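Local structure of kinetochore protein Mis16 (Schizosaccharomyces japonicus, 4XYH) at residues Y88-S93 / V125-H130; Q242-H247 / V287-F292; A249-V254 / Q261-R266. The protein probably binds histone H4 and the CENP-A chaperone Scm3 through a WD-repeat beta-propeller, in keeping with a role in building centromeric chromatin. All coordinates share one frame; numbering follows the deposited sequence.

Contact 1: Y88-S93 / V125-H130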
loop_
_atom_site.group_PDB
_atom_site.type_symbol
_atom_site.label_atom_id
_atom_site.label_comp_id
_atom_site.label_asym_id
_atom_site.label_seq_id
_atom_site.Cartn_x
_atom_site.Cartn_y
_atom_site.Cartn_z
ATOM N N TYR A 88 9.602 4.828 15.130
ATOM C CA TYR A 88 8.252 4.977 15.666
ATOM C C TYR A 88 7.168 4.609 14.685
ATOM O O TYR A 88 7.256 4.911 13.484
ATOM C CB TYR A 88 7.983 6.411 16.125
ATOM C CG TYR A 88 8.962 6.987 17.121
ATOM C CD1 TYR A 88 8.783 6.808 18.492
ATOM C CD2 TYR A 88 10.035 7.752 16.696
ATOM C CE1 TYR A 88 9.660 7.365 19.403
ATOM C CE2 TYR A 88 10.918 8.313 17.601
ATOM C CZ TYR A 88 10.726 8.120 18.952
ATOM O OH TYR A 88 11.612 8.676 19.849
ATOM N N LEU A 89 6.135 3.968 15.215
ATOM C CA LEU A 89 4.837 3.935 14.558
ATOM C C LEU A 89 4.197 5.294 14.841
ATOM O O LEU A 89 4.251 5.778 15.974
ATOM C CB LEU A 89 3.979 2.777 15.085
ATOM C CG LEU A 89 2.575 2.649 14.512
ATOM C CD1 LEU A 89 2.622 2.313 13.008
ATOM C CD2 LEU A 89 1.778 1.579 15.300
ATOM N N GLN A 90 3.603 5.917 13.828
ATOM C CA GLN A 90 3.163 7.304 13.962
ATOM C C GLN A 90 1.740 7.515 13.484
ATOM O O GLN A 90 1.303 6.917 12.491
ATOM C CB GLN A 90 4.090 8.250 13.175
ATOM C CG GLN A 90 5.548 8.205 13.600
ATOM C CD GLN A 90 6.424 9.202 12.850
ATOM O OE1 GLN A 90 7.096 10.024 13.464
ATOM N NE2 GLN A 90 6.449 9.106 11.522
ATOM N N VAL A 91 1.028 8.379 14.196
ATOM C CA VAL A 91 -0.279 8.857 13.762
ATOM C C VAL A 91 -0.147 10.342 13.459
ATOM O O VAL A 91 0.353 11.104 14.287
ATOM C CB VAL A 91 -1.385 8.654 14.822
ATOM C CG1 VAL A 91 -2.738 9.176 14.296
ATOM C CG2 VAL A 91 -1.481 7.195 15.225
ATOM N N ALA A 92 -0.576 10.743 12.268
ATOM C CA ALA A 92 -0.537 12.147 11.880
ATOM C C ALA A 92 -1.952 12.671 11.696
ATOM O O ALA A 92 -2.845 11.923 11.310
ATOM C CB ALA A 92 0.263 12.328 10.606
ATOM N N SER A 93 -2.160 13.948 11.992
ATOM C CA SER A 93 -3.411 14.602 11.631
ATOM C C SER A 93 -3.174 15.641 10.544
ATOM O O SER A 93 -2.126 16.283 10.482
ATOM C CB SER A 93 -4.071 15.253 12.841
ATOM O OG SER A 93 -3.194 16.187 13.421
ATOM N N VAL A 125 0.875 13.610 15.787
ATOM C CA VAL A 125 0.258 13.724 17.100
ATOM C C VAL A 125 0.591 12.584 18.056
ATOM O O VAL A 125 0.396 12.716 19.260
ATOM C CB VAL A 125 -1.261 13.827 16.966
ATOM C CG1 VAL A 125 -1.605 15.070 16.166
ATOM C CG2 VAL A 125 -1.823 12.577 16.297
ATOM N N GLN A 126 1.086 11.465 17.539
ATOM C CA GLN A 126 1.479 10.364 18.416
ATOM C C GLN A 126 2.599 9.535 17.797
ATOM O O GLN A 126 2.587 9.229 16.594
ATOM C CB GLN A 126 0.280 9.469 18.752
ATOM C CG GLN A 126 0.536 8.602 19.967
ATOM C CD GLN A 126 -0.697 7.853 20.466
ATOM O OE1 GLN A 126 -1.291 7.058 19.741
ATOM N NE2 GLN A 126 -1.076 8.097 21.718
ATOM N N LYS A 127 3.578 9.189 18.623
ATOM C CA LYS A 127 4.692 8.363 18.186
ATOM C C LYS A 127 4.820 7.228 19.165
ATOM O O LYS A 127 4.856 7.448 20.381
ATOM C CB LYS A 127 5.997 9.163 18.113
ATOM C CG LYS A 127 5.857 10.432 17.295
ATOM C CD LYS A 127 7.181 10.942 16.762
ATOM C CE LYS A 127 8.005 11.576 17.848
ATOM N NZ LYS A 127 9.405 11.813 17.366
ATOM N N ILE A 128 4.876 6.012 18.645
ATOM C CA ILE A 128 4.978 4.852 19.509
ATOM C C ILE A 128 6.247 4.090 19.184
ATOM O O ILE A 128 6.511 3.817 18.018
ATOM C CB ILE A 128 3.759 3.924 19.353
ATOM C CG1 ILE A 128 2.461 4.730 19.485
ATOM C CG2 ILE A 128 3.844 2.782 20.356
ATOM C CD1 ILE A 128 1.292 4.163 18.707
ATOM N N HIS A 129 7.023 3.735 20.209
ATOM C CA HIS A 129 8.247 2.956 19.995
ATOM C C HIS A 129 7.969 1.695 19.187
ATOM O O HIS A 129 7.029 0.944 19.478
ATOM C CB HIS A 129 8.920 2.592 21.322
ATOM C CG HIS A 129 9.610 3.751 21.977
ATOM N ND1 HIS A 129 10.667 3.600 22.848
ATOM C CD2 HIS A 129 9.398 5.086 21.873
ATOM C CE1 HIS A 129 11.083 4.793 23.242
ATOM N NE2 HIS A 129 10.326 5.709 22.669
ATOM N N HIS A 130 8.804 1.497 18.169
ATOM C CA HIS A 130 8.712 0.385 17.233
ATOM C C HIS A 130 10.093 -0.252 17.024
ATOM O O HIS A 130 11.094 0.458 16.902
ATOM C CB HIS A 130 8.138 0.877 15.897
ATOM C CG HIS A 130 7.850 -0.221 14.921
ATOM N ND1 HIS A 130 8.813 -0.720 14.063
ATOM C CD2 HIS A 130 6.716 -0.911 14.662
ATOM C CE1 HIS A 130 8.275 -1.672 13.322
ATOM N NE2 HIS A 130 7.005 -1.814 13.662
HETATM O O HOH W 1 11.382 8.163 22.405
HETATM O O HOH W 2 11.165 12.027 19.317
#
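Strands 88-93 and 125-130, neighbours in one propeller sheet, run antiparallel, their short axes at 160°, with L89 and I128 joined by a reciprocal pair of backbone bonds and V91 N bonded to Q126 O. Beyond that the ladder slips: V125 and Q126 both face V91, a classic beta bulge in which V91 O accepts a sound bond from V125 N (3.0 Å) and a weak one from Q126 N. The side chains of Y88 and K127 carry much of the rest. K127 lays CD over one face of the Y88 ring near its rim, and a bend at chi3 (-74°) puts NZ 4.3 Å from the ring centroid, an off-centre cation-pi contact. K127 CD also lies 3.4 Å from Q90 OE1, the two chains running alongside each other. H129 lies beside the tyrosine, its CD2 3.4 Å from Y88 CE1, with the ring planes steeply inclined at 69°. Water 1, in the plane of the phenol, joins Y88 OH (2.6 Å) to H129 NE2 (2.7 Å), while water 2 accepts from K127 NZ. An alanine in place of Y88 would probably leave the K127 ammonium without its aromatic partner and H129 without the water-mediated tie to the neighbouring strand. The phenol thus gathers a cation, an imidazole and ordered water at one end of the strand pair, and its ring probably stabilises K127 as a cation.

Contact 2: Q242-H247 / V287-F292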
loop_
_atom_site.group_PDB
_atom_site.type_symbol
_atom_site.label_atom_id
_atom_site.label_comp_id
_atom_site.label_asym_id
_atom_site.label_seq_id
_atom_site.Cartn_x
_atom_site.Cartn_y
_atom_site.Cartn_z
ATOM N N GLN A 242 -3.135 -10.019 -0.033
ATOM C CA GLN A 242 -4.393 -9.391 0.348
ATOM C C GLN A 242 -5.510 -10.420 0.537
ATOM O O GLN A 242 -5.622 -11.382 -0.218
ATOM C CB GLN A 242 -4.815 -8.338 -0.693
ATOM C CG GLN A 242 -5.919 -7.399 -0.177
ATOM C CD GLN A 242 -6.503 -6.454 -1.240
ATOM O OE1 GLN A 242 -7.650 -6.609 -1.651
ATOM N NE2 GLN A 242 -5.732 -5.455 -1.649
ATOM N N PHE A 243 -6.324 -10.211 1.563
ATOM C CA PHE A 243 -7.531 -10.990 1.750
ATOM C C PHE A 243 -8.636 -10.406 0.887
ATOM O O PHE A 243 -8.674 -9.188 0.649
ATOM C CB PHE A 243 -7.957 -11.001 3.226
ATOM C CG PHE A 243 -7.264 -12.051 4.059
ATOM C CD1 PHE A 243 -7.593 -13.399 3.923
ATOM C CD2 PHE A 243 -6.301 -11.693 4.985
ATOM C CE1 PHE A 243 -6.973 -14.367 4.691
ATOM C CE2 PHE A 243 -5.667 -12.663 5.765
ATOM C CZ PHE A 243 -6.004 -13.998 5.617
ATOM N N HIS A 244 -9.528 -11.270 0.410
ATOM C CA HIS A 244 -10.691 -10.824 -0.359
ATOM C C HIS A 244 -11.685 -10.073 0.526
ATOM O O HIS A 244 -11.900 -10.447 1.676
ATOM C CB HIS A 244 -11.392 -12.015 -1.031
ATOM C CG HIS A 244 -12.282 -11.617 -2.163
ATOM N ND1 HIS A 244 -13.519 -11.041 -1.968
ATOM C CD2 HIS A 244 -12.098 -11.676 -3.502
ATOM C CE1 HIS A 244 -14.062 -10.769 -3.142
ATOM N NE2 HIS A 244 -13.220 -11.143 -4.089
ATOM N N LEU A 245 -12.302 -9.024 -0.013
ATOM C CA LEU A 245 -13.271 -8.231 0.747
ATOM C C LEU A 245 -14.516 -9.011 1.155
ATOM O O LEU A 245 -15.187 -8.652 2.117
ATOM C CB LEU A 245 -13.728 -7.004 -0.050
ATOM C CG LEU A 245 -13.018 -5.653 0.043
ATOM C CD1 LEU A 245 -12.391 -5.451 1.420
ATOM C CD2 LEU A 245 -11.991 -5.478 -1.088
ATOM N N GLN A 246 -14.857 -10.055 0.411
ATOM C CA GLN A 246 -16.136 -10.727 0.647
ATOM C C GLN A 246 -15.967 -12.191 0.965
ATOM O O GLN A 246 -16.938 -12.931 0.932
ATOM C CB GLN A 246 -17.065 -10.590 -0.571
ATOM C CG GLN A 246 -17.361 -9.157 -1.006
ATOM C CD GLN A 246 -18.124 -8.356 0.046
ATOM O OE1 GLN A 246 -18.844 -8.916 0.884
ATOM N NE2 GLN A 246 -17.973 -7.041 0.004
ATOM N N HIS A 247 -14.744 -12.629 1.251
ATOM C CA HIS A 247 -14.545 -14.042 1.569
ATOM C C HIS A 247 -13.512 -14.287 2.671
ATOM O O HIS A 247 -12.346 -13.930 2.560
ATOM C CB HIS A 247 -14.169 -14.833 0.313
ATOM C CG HIS A 247 -14.348 -16.311 0.469
ATOM N ND1 HIS A 247 -13.887 -17.008 1.569
ATOM C CD2 HIS A 247 -14.943 -17.228 -0.334
ATOM C CE1 HIS A 247 -14.190 -18.289 1.438
ATOM N NE2 HIS A 247 -14.826 -18.448 0.291
ATOM N N VAL A 287 -0.435 -6.458 -5.522
ATOM C CA VAL A 287 -1.670 -7.108 -5.926
ATOM C C VAL A 287 -2.826 -6.440 -5.192
ATOM O O VAL A 287 -2.685 -6.022 -4.042
ATOM C CB VAL A 287 -1.629 -8.627 -5.624
ATOM C CG1 VAL A 287 -1.360 -8.855 -4.140
ATOM C CG2 VAL A 287 -2.926 -9.339 -6.079
ATOM N N ALA A 288 -3.969 -6.334 -5.853
ATOM C CA ALA A 288 -5.106 -5.643 -5.260
ATOM C C ALA A 288 -6.426 -6.125 -5.862
ATOM O O ALA A 288 -6.601 -6.153 -7.088
ATOM C CB ALA A 288 -4.961 -4.139 -5.428
ATOM N N PHE A 289 -7.337 -6.517 -4.977
ATOM C CA PHE A 289 -8.702 -6.851 -5.344
ATOM C C PHE A 289 -9.547 -5.596 -5.500
ATOM O O PHE A 289 -9.445 -4.664 -4.697
ATOM C CB PHE A 289 -9.340 -7.739 -4.283
ATOM C CG PHE A 289 -8.894 -9.163 -4.321
ATOM C CD1 PHE A 289 -9.064 -9.928 -5.465
ATOM C CD2 PHE A 289 -8.350 -9.760 -3.191
ATOM C CE1 PHE A 289 -8.681 -11.254 -5.483
ATOM C CE2 PHE A 289 -7.971 -11.085 -3.206
ATOM C CZ PHE A 289 -8.135 -11.832 -4.357
ATOM N N ASN A 290 -10.395 -5.584 -6.522
ATOM C CA ASN A 290 -11.353 -4.505 -6.730
ATOM C C ASN A 290 -12.474 -4.648 -5.714
ATOM O O ASN A 290 -13.031 -5.722 -5.574
ATOM C CB ASN A 290 -11.900 -4.554 -8.160
ATOM C CG ASN A 290 -12.868 -3.413 -8.476
ATOM O OD1 ASN A 290 -14.011 -3.406 -8.016
ATOM N ND2 ASN A 290 -12.419 -2.467 -9.304
ATOM N N PRO A 291 -12.792 -3.566 -4.989
ATOM C CA PRO A 291 -13.791 -3.623 -3.910
ATOM C C PRO A 291 -15.259 -3.666 -4.391
ATOM O O PRO A 291 -16.150 -3.858 -3.568
ATOM C CB PRO A 291 -13.523 -2.338 -3.120
ATOM C CG PRO A 291 -12.924 -1.397 -4.115
ATOM C CD PRO A 291 -12.126 -2.254 -5.071
ATOM N N PHE A 292 -15.504 -3.505 -5.690
ATOM C CA PHE A 292 -16.866 -3.564 -6.217
ATOM C C PHE A 292 -17.115 -4.855 -6.998
ATOM O O PHE A 292 -18.200 -5.441 -6.953
ATOM C CB PHE A 292 -17.143 -2.346 -7.094
ATOM C CG PHE A 292 -17.077 -1.053 -6.346
ATOM C CD1 PHE A 292 -18.177 -0.593 -5.634
ATOM C CD2 PHE A 292 -15.904 -0.306 -6.323
ATOM C CE1 PHE A 292 -18.117 0.604 -4.922
ATOM C CE2 PHE A 292 -15.833 0.896 -5.620
ATOM C CZ PHE A 292 -16.936 1.352 -4.912
#
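F289 is the centre of the meeting of 242-247 with 287-292, and H244 packs on its ring. The imidazole comes edge-on to the phenyl face and places CD2 3.8 Å above the ring plane, over its centre; the centroids are 4.8 Å apart and the planes open to 52°. With CG anti to the backbone N (chi1 -161°), the histidine swings across the phenylalanine at about a right angle. Two further bonds fix its rotation: ND1 accepts from Q246 N (2.9 Å), almost in the ring plane, and NE2 bonds to the backbone carbonyl of D294, just beyond the other segment.

Polar contact across the interface is slight. Q242 reaches out in an extended chain and slides past F289 in the opposite direction, so that OE1 lies 3.3 Å from F289 CB near the edge of the phenyl ring and takes a weak bond from F289 N. Q242 NE2 lies 3.7 Å from A288 CA.

These two segments begin in the innermost strands, 238-243 and 284-289, of successive four-stranded blades of the WD-repeat propeller, and the contact is a seam between blades, without a backbone ladder. F289 also packs against L250 and T252 of the earlier blade, T252 on the face away from H244.

Apolar packing continues into the loops, where L245 and P291 lie alongside each other with L245 CD2 4.0 Å from P291 CB. An Asx turn shapes the chain here, N290 OD1 accepting from F292 N (2.8 Å), and W333 of the following blade packs against P291.

Contact 3: A249-V254 / Q261-R266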
loop_
_atom_site.group_PDB
_atom_site.type_symbol
_atom_site.label_atom_id
_atom_site.label_comp_id
_atom_site.label_asym_id
_atom_site.label_seq_id
_atom_site.Cartn_x
_atom_site.Cartn_y
_atom_site.Cartn_z
ATOM N N ALA A 249 -11.805 -16.785 3.545
ATOM C CA ALA A 249 -10.667 -17.689 3.409
ATOM C C ALA A 249 -9.876 -17.510 2.114
ATOM O O ALA A 249 -8.988 -18.317 1.813
ATOM C CB ALA A 249 -11.139 -19.130 3.527
ATOM N N LEU A 250 -10.177 -16.461 1.360
ATOM C CA LEU A 250 -9.514 -16.267 0.085
ATOM C C LEU A 250 -8.397 -15.239 0.214
ATOM O O LEU A 250 -8.640 -14.034 0.368
ATOM C CB LEU A 250 -10.514 -15.852 -0.994
ATOM C CG LEU A 250 -10.104 -16.104 -2.449
ATOM C CD1 LEU A 250 -11.327 -16.184 -3.323
ATOM C CD2 LEU A 250 -9.189 -15.016 -2.973
ATOM N N LEU A 251 -7.167 -15.735 0.120
ATOM C CA LEU A 251 -5.976 -14.912 0.253
ATOM C C LEU A 251 -5.186 -14.962 -1.047
ATOM O O LEU A 251 -4.952 -16.049 -1.578
ATOM C CB LEU A 251 -5.113 -15.407 1.415
ATOM C CG LEU A 251 -3.748 -14.742 1.576
ATOM C CD1 LEU A 251 -3.935 -13.333 2.110
ATOM C CD2 LEU A 251 -2.883 -15.569 2.504
ATOM N N THR A 252 -4.787 -13.803 -1.567
ATOM C CA THR A 252 -3.932 -13.781 -2.746
ATOM C C THR A 252 -2.517 -13.283 -2.422
ATOM O O THR A 252 -2.334 -12.451 -1.533
ATOM C CB THR A 252 -4.515 -12.910 -3.867
ATOM O OG1 THR A 252 -3.666 -13.017 -5.013
ATOM C CG2 THR A 252 -4.608 -11.445 -3.449
ATOM N N SER A 253 -1.521 -13.787 -3.144
ATOM C CA SER A 253 -0.134 -13.342 -2.936
ATOM C C SER A 253 0.606 -13.240 -4.257
ATOM O O SER A 253 0.248 -13.911 -5.212
ATOM C CB SER A 253 0.619 -14.297 -2.003
ATOM O OG SER A 253 0.750 -15.588 -2.600
ATOM N N VAL A 254 1.625 -12.383 -4.301
ATOM C CA VAL A 254 2.490 -12.233 -5.450
ATOM C C VAL A 254 3.934 -12.165 -4.954
ATOM O O VAL A 254 4.190 -11.814 -3.786
ATOM C CB VAL A 254 2.148 -10.973 -6.283
ATOM C CG1 VAL A 254 0.736 -11.065 -6.836
ATOM C CG2 VAL A 254 2.306 -9.711 -5.456
ATOM N N GLN A 261 -0.815 -16.149 -6.818
ATOM C CA GLN A 261 -1.417 -17.357 -6.255
ATOM C C GLN A 261 -2.644 -17.034 -5.419
ATOM O O GLN A 261 -2.771 -15.947 -4.859
ATOM C CB GLN A 261 -0.392 -18.157 -5.434
ATOM C CG GLN A 261 0.922 -18.455 -6.179
ATOM C CD GLN A 261 1.766 -19.509 -5.491
ATOM O OE1 GLN A 261 1.248 -20.348 -4.769
ATOM N NE2 GLN A 261 3.074 -19.466 -5.712
ATOM N N ILE A 262 -3.568 -17.989 -5.373
ATOM C CA ILE A 262 -4.769 -17.863 -4.562
ATOM C C ILE A 262 -4.717 -18.961 -3.534
ATOM O O ILE A 262 -4.497 -20.124 -3.876
ATOM C CB ILE A 262 -6.061 -17.983 -5.396
ATOM C CG1 ILE A 262 -6.085 -16.920 -6.496
ATOM C CG2 ILE A 262 -7.278 -17.869 -4.491
ATOM C CD1 ILE A 262 -6.188 -15.497 -5.958
ATOM N N HIS A 263 -4.886 -18.598 -2.273
ATOM C CA HIS A 263 -4.816 -19.582 -1.218
ATOM C C HIS A 263 -6.151 -19.669 -0.526
ATOM O O HIS A 263 -6.820 -18.644 -0.341
ATOM C CB HIS A 263 -3.722 -19.223 -0.210
ATOM C CG HIS A 263 -2.441 -18.794 -0.849
ATOM N ND1 HIS A 263 -1.465 -19.687 -1.228
ATOM C CD2 HIS A 263 -1.988 -17.568 -1.206
ATOM C CE1 HIS A 263 -0.462 -19.032 -1.783
ATOM N NE2 HIS A 263 -0.754 -17.744 -1.776
ATOM N N ASP A 264 -6.524 -20.894 -0.153
ATOM C CA ASP A 264 -7.683 -21.161 0.699
ATOM C C ASP A 264 -7.204 -21.417 2.128
ATOM O O ASP A 264 -6.665 -22.491 2.422
ATOM C CB ASP A 264 -8.471 -22.365 0.169
ATOM C CG ASP A 264 -9.761 -22.631 0.952
ATOM O OD1 ASP A 264 -9.921 -22.098 2.071
ATOM O OD2 ASP A 264 -10.621 -23.390 0.447
ATOM N N THR A 265 -7.418 -20.451 3.020
ATOM C CA THR A 265 -6.825 -20.532 4.360
ATOM C C THR A 265 -7.500 -21.565 5.267
ATOM O O THR A 265 -7.048 -21.795 6.392
ATOM C CB THR A 265 -6.836 -19.159 5.079
ATOM O OG1 THR A 265 -8.182 -18.669 5.198
ATOM C CG2 THR A 265 -6.000 -18.163 4.311
ATOM N N ARG A 266 -8.560 -22.200 4.770
ATOM C CA ARG A 266 -9.211 -23.278 5.505
ATOM C C ARG A 266 -8.448 -24.601 5.364
ATOM O O ARG A 266 -8.633 -25.524 6.148
ATOM C CB ARG A 266 -10.656 -23.441 5.032
ATOM C CG ARG A 266 -11.576 -22.320 5.494
ATOM C CD ARG A 266 -12.862 -22.290 4.689
ATOM N NE ARG A 266 -12.588 -22.475 3.268
ATOM C CZ ARG A 266 -13.467 -22.257 2.294
ATOM N NH1 ARG A 266 -14.687 -21.834 2.581
ATOM N NH2 ARG A 266 -13.116 -22.455 1.028
#
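S253 and H263 meet on the tightly packed side of this hairpin, S253 OG lying 2.8 Å from H263 NE2 in the plane of the imidazole; either may donate. The serine oxygen also bonds to H234 NE2, and H263 ND1 bonds to R233, holding the ring at both nitrogens. The neighbouring carbonyl of Q261 is gripped twice: T252 OG1 (3.1 Å) and S253 N (3.0 Å) reach its oxygen from opposite faces of the peptide plane. T252 manages this with OG1 anti to its backbone N (chi1 -176°).

Strands 250-255 and 259-264 are the second and third of a four-stranded WD blade, and S253 bridging H234 and H263 resembles the Trp-Ser/Thr-His network of WD repeats, H263 probably standing at the tryptophan position. On the opposite face, I262 CG2 packs on L250 CD2 at 3.8 Å.

Toward solvent the strands give way to a turn. A249 O still accepts from T265 N (2.9 Å), but beyond it exposed R266 turns back on its own segment, gripping D264 side-on through NE and NH2, the latter 2.7 Å from OD2. D264 OD1 also takes R266 N in an Asx turn, and the guanidinium lays one face against A249 CB.

In the fold
Followed from the N terminus, contact 1 comes first: it closes the largely unmodelled loop between strands 87-97 and 123-130 and joins neighbours within one propeller sheet. The chain then passes through further blades before contact 2 opens at 242-247. Contact 3, a short hairpin within the same blade, is nested inside the loop that 287-292 later closes on reaching the next blade. Contacts 2 and 3 touch, strands 238-243 and 250-255 being paired edge to edge; contact 3 ties strands within the blade, and contact 2 ties that blade to its successor. Contact 1 stands apart, its nearest atoms about 18 Å from contact 2 and about 20 Å from contact 3.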